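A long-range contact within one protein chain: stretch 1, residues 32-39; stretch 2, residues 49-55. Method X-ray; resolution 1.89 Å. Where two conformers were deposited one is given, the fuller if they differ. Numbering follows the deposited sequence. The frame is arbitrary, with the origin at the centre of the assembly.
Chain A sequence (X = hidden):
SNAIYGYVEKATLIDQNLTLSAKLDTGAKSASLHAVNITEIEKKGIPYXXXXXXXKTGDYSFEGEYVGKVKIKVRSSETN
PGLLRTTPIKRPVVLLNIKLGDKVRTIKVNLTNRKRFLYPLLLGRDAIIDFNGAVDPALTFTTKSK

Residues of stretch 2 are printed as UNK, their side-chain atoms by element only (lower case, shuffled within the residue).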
# COMPACT_ATOMS: atom_id res chain seq x y z
N SER A 32 0.03 4.38 1.98
CA SER A 32 -0.39 4.01 3.33
C SER A 32 -1.41 2.89 3.24
O SER A 32 -2.17 2.80 2.26
CB SER A 32 -0.97 5.20 4.10
OG SER A 32 -2.04 5.78 3.40
N LEU A 33 -1.39 2.04 4.24
CA LEU A 33 -2.26 0.88 4.29
C LEU A 33 -2.73 0.70 5.73
O LEU A 33 -1.89 0.67 6.67
CB LEU A 33 -1.42 -0.36 3.90
CG LEU A 33 -2.08 -1.75 4.04
CD1 LEU A 33 -3.31 -1.95 3.07
CD2 LEU A 33 -1.05 -2.87 3.75
N HIS A 34 -4.03 0.57 5.94
CA HIS A 34 -4.49 0.32 7.32
C HIS A 34 -4.13 -1.10 7.75
O HIS A 34 -4.44 -2.09 7.06
CB HIS A 34 -5.98 0.59 7.49
CG HIS A 34 -6.47 0.29 8.88
ND1 HIS A 34 -7.54 -0.53 9.12
CD2 HIS A 34 -5.97 0.64 10.09
CE1 HIS A 34 -7.73 -0.63 10.43
NE2 HIS A 34 -6.78 0.05 11.04
N ALA A 35 -3.45 -1.21 8.88
CA ALA A 35 -3.00 -2.50 9.33
C ALA A 35 -3.09 -2.45 10.85
O ALA A 35 -2.95 -1.38 11.47
CB ALA A 35 -1.55 -2.78 8.90
N VAL A 36 -3.37 -3.59 11.42
CA VAL A 36 -3.46 -3.74 12.91
C VAL A 36 -2.55 -4.86 13.45
O VAL A 36 -2.03 -5.66 12.66
CB VAL A 36 -4.93 -3.98 13.34
CG1 VAL A 36 -5.82 -2.80 12.86
CG2 VAL A 36 -5.47 -5.27 12.73
N ASN A 37 -2.37 -4.94 14.77
CA ASN A 37 -1.64 -6.05 15.39
C ASN A 37 -0.19 -6.15 14.89
O ASN A 37 0.29 -7.22 14.49
CB ASN A 37 -2.38 -7.39 15.14
CG ASN A 37 -3.82 -7.39 15.68
OD1 ASN A 37 -4.71 -8.07 15.14
ND2 ASN A 37 -4.05 -6.65 16.73
N ILE A 38 0.50 -5.02 14.88
CA ILE A 38 1.81 -4.94 14.26
C ILE A 38 2.87 -5.39 15.27
O ILE A 38 2.88 -4.90 16.39
CB ILE A 38 2.04 -3.51 13.77
CG1 ILE A 38 0.92 -3.13 12.77
CG2 ILE A 38 3.46 -3.37 13.15
CD1 ILE A 38 0.74 -1.58 12.56
N THR A 39 3.71 -6.35 14.89
CA THR A 39 4.76 -6.90 15.77
C THR A 39 6.10 -6.90 15.04
O THR A 39 6.15 -7.17 13.84
CB THR A 39 4.43 -8.35 16.24
OG1 THR A 39 4.59 -9.27 15.15
CG2 THR A 39 2.98 -8.46 16.76
N UNK A 49 8.29 -6.36 10.08
CA UNK A 49 7.06 -6.26 10.86
C UNK A 49 6.06 -7.29 10.35
O UNK A 49 5.92 -7.49 9.13
c UNK A 49 7.76 -3.90 12.68
c UNK A 49 7.31 -3.69 11.21
c UNK A 49 6.44 -2.47 11.13
c UNK A 49 6.46 -4.86 10.71
N UNK A 50 5.41 -7.97 11.28
CA UNK A 50 4.24 -8.80 10.96
C UNK A 50 3.04 -7.92 11.26
O UNK A 50 3.01 -7.21 12.28
c UNK A 50 5.04 -13.59 13.37
c UNK A 50 3.08 -11.00 11.58
n UNK A 50 6.09 -14.34 13.03
n UNK A 50 4.72 -13.44 14.66
n UNK A 50 4.32 -13.00 12.41
c UNK A 50 4.21 -10.03 11.86
c UNK A 50 3.13 -12.16 12.63
N UNK A 51 2.06 -7.95 10.37
CA UNK A 51 0.88 -7.13 10.57
C UNK A 51 -0.33 -7.76 9.89
O UNK A 51 -0.19 -8.60 8.97
c UNK A 51 0.75 -5.38 6.22
c UNK A 51 1.48 -5.65 8.52
c UNK A 51 3.14 -5.73 6.71
c UNK A 51 2.81 -5.80 8.06
c UNK A 51 2.10 -5.51 5.75
c UNK A 51 1.14 -5.70 10.00
c UNK A 51 0.47 -5.43 7.57
N UNK A 52 -1.49 -7.32 10.35
CA UNK A 52 -2.76 -7.81 9.78
C UNK A 52 -3.39 -6.70 8.97
O UNK A 52 -3.53 -5.52 9.44
c UNK A 52 -5.05 -8.74 10.52
c UNK A 52 -3.63 -8.32 10.96
o UNK A 52 -2.96 -9.46 11.50
N UNK A 53 -3.89 -7.04 7.78
CA UNK A 53 -4.88 -6.20 7.13
C UNK A 53 -6.31 -6.72 7.34
O UNK A 53 -6.65 -7.81 6.86
c UNK A 53 -5.66 -5.22 4.86
c UNK A 53 -3.14 -5.61 5.39
c UNK A 53 -4.59 -6.11 5.60
N UNK A 54 -7.17 -5.95 8.04
CA UNK A 54 -8.56 -6.39 8.27
C UNK A 54 -9.45 -6.02 7.08
O UNK A 54 -9.26 -4.97 6.48
c UNK A 54 -8.98 -5.63 9.54
c UNK A 54 -8.08 -4.37 9.57
c UNK A 54 -6.83 -4.67 8.72
N UNK A 55 -10.34 -6.91 6.68
CA UNK A 55 -11.24 -6.60 5.56
C UNK A 55 -12.62 -7.15 5.85
O UNK A 55 -12.82 -7.87 6.84
c UNK A 55 -10.77 -7.26 4.22
o UNK A 55 -11.07 -8.65 4.29
c UNK A 55 -9.26 -7.10 3.96
O HOH W 1 -4.20 -10.17 13.82
O HOH W 2 -0.29 -9.38 12.83

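Position 49 carries four side-chain carbons, forked at the second, and no heteroatom. One tip of the fork lies 3.7 Å from CG2 of Ile38, while the CA of the position sits 3.2 Å from Thr39 O in a CA-H...O contact. Four carbons branched beyond CB rather than at it make this Leu49, and the tip that meets Ile38 is its CD1.

Position 50 has three carbons in a row, a nitrogen, then a carbon bearing two more nitrogens. The aliphatic start of the side chain lies beside Thr39, the CB of the position 3.4 Å from Thr39 OG1. The terminal group can only be a guanidinium, so the residue is Arg50. Its contribution across the strands is largely backbone: Thr39 N donates to Arg50 O at 2.8 Å, and Arg50 N donates to Thr39 O at 2.8 Å, closing an antiparallel hydrogen-bonded pair. Arg50 O also takes a CA-H...O contact from Ile38 CA at 3.2 Å, while NE and NH2 find partners elsewhere in the structure.

Position 51 shows one carbon followed by a ring of six carbons, with no oxygen on the ring. One ring carbon lies 3.6 Å from Ala35 CB, and another 4.0 Å from Leu33 CD2. This is Phe51, buried, with chi1 in the p well. Its ring packs against Ala35 through CD2 and Leu33 through CE2, and its CB packs 3.8 Å from Ile38 CG1.

Position 52 has a CB carrying one oxygen and one carbon. Its backbone forms the second pair with Val36: Val36 N donates to the O of the position at 2.8 Å, and the N of the position donates to Val36 O at 2.9 Å. The branching is the mark of Thr52. The hydroxyl is joined to Asn37 by two waters: water 1 lies 2.5 Å from Asn37 OD1 and 2.7 Å from Thr52 OG1, and water 2 lies 2.8 Å from Asn37 O and 3.0 Å from Thr52 OG1.

Position 53 has three carbons, two of them branching from CB, and one branch carbon lies 3.8 Å from Leu33 CD2. This is Val53. It is buried, and the branch that meets Leu33, beside the Phe51 contact, is its CG2.

At position 54 three carbons close a ring onto the backbone nitrogen, and one ring carbon lies 3.9 Å from His34 CE1, so it is Pro54. That carbon is CG, also 4.2 Å from Val36 CG2. With no N-H, it can donate no backbone hydrogen bond.

Position 55 has a CB with one oxygen and one carbon, and it is out of reach of stretch 1: Thr55.

The contact works by two antiparallel pairs separated by a bulge. Between Val36 and Thr39 the register shifts by one, so three steps on stretch 1 match two on stretch 2, and Asn37, where the chain turns a corner, falls within that shift. Val36, Thr39, Arg50 and Thr52 share one face. The apolar packing gathers around Phe51, which touches Leu33 and Ala35 ahead of the bulge and Ile38 within it. The rule is backbone pairing for register, with the Phe51 ring packed on Leu33 and Ala35, and its CB against Ile38 in the bulge.

Stretch 2 49-55: LRFTVPT
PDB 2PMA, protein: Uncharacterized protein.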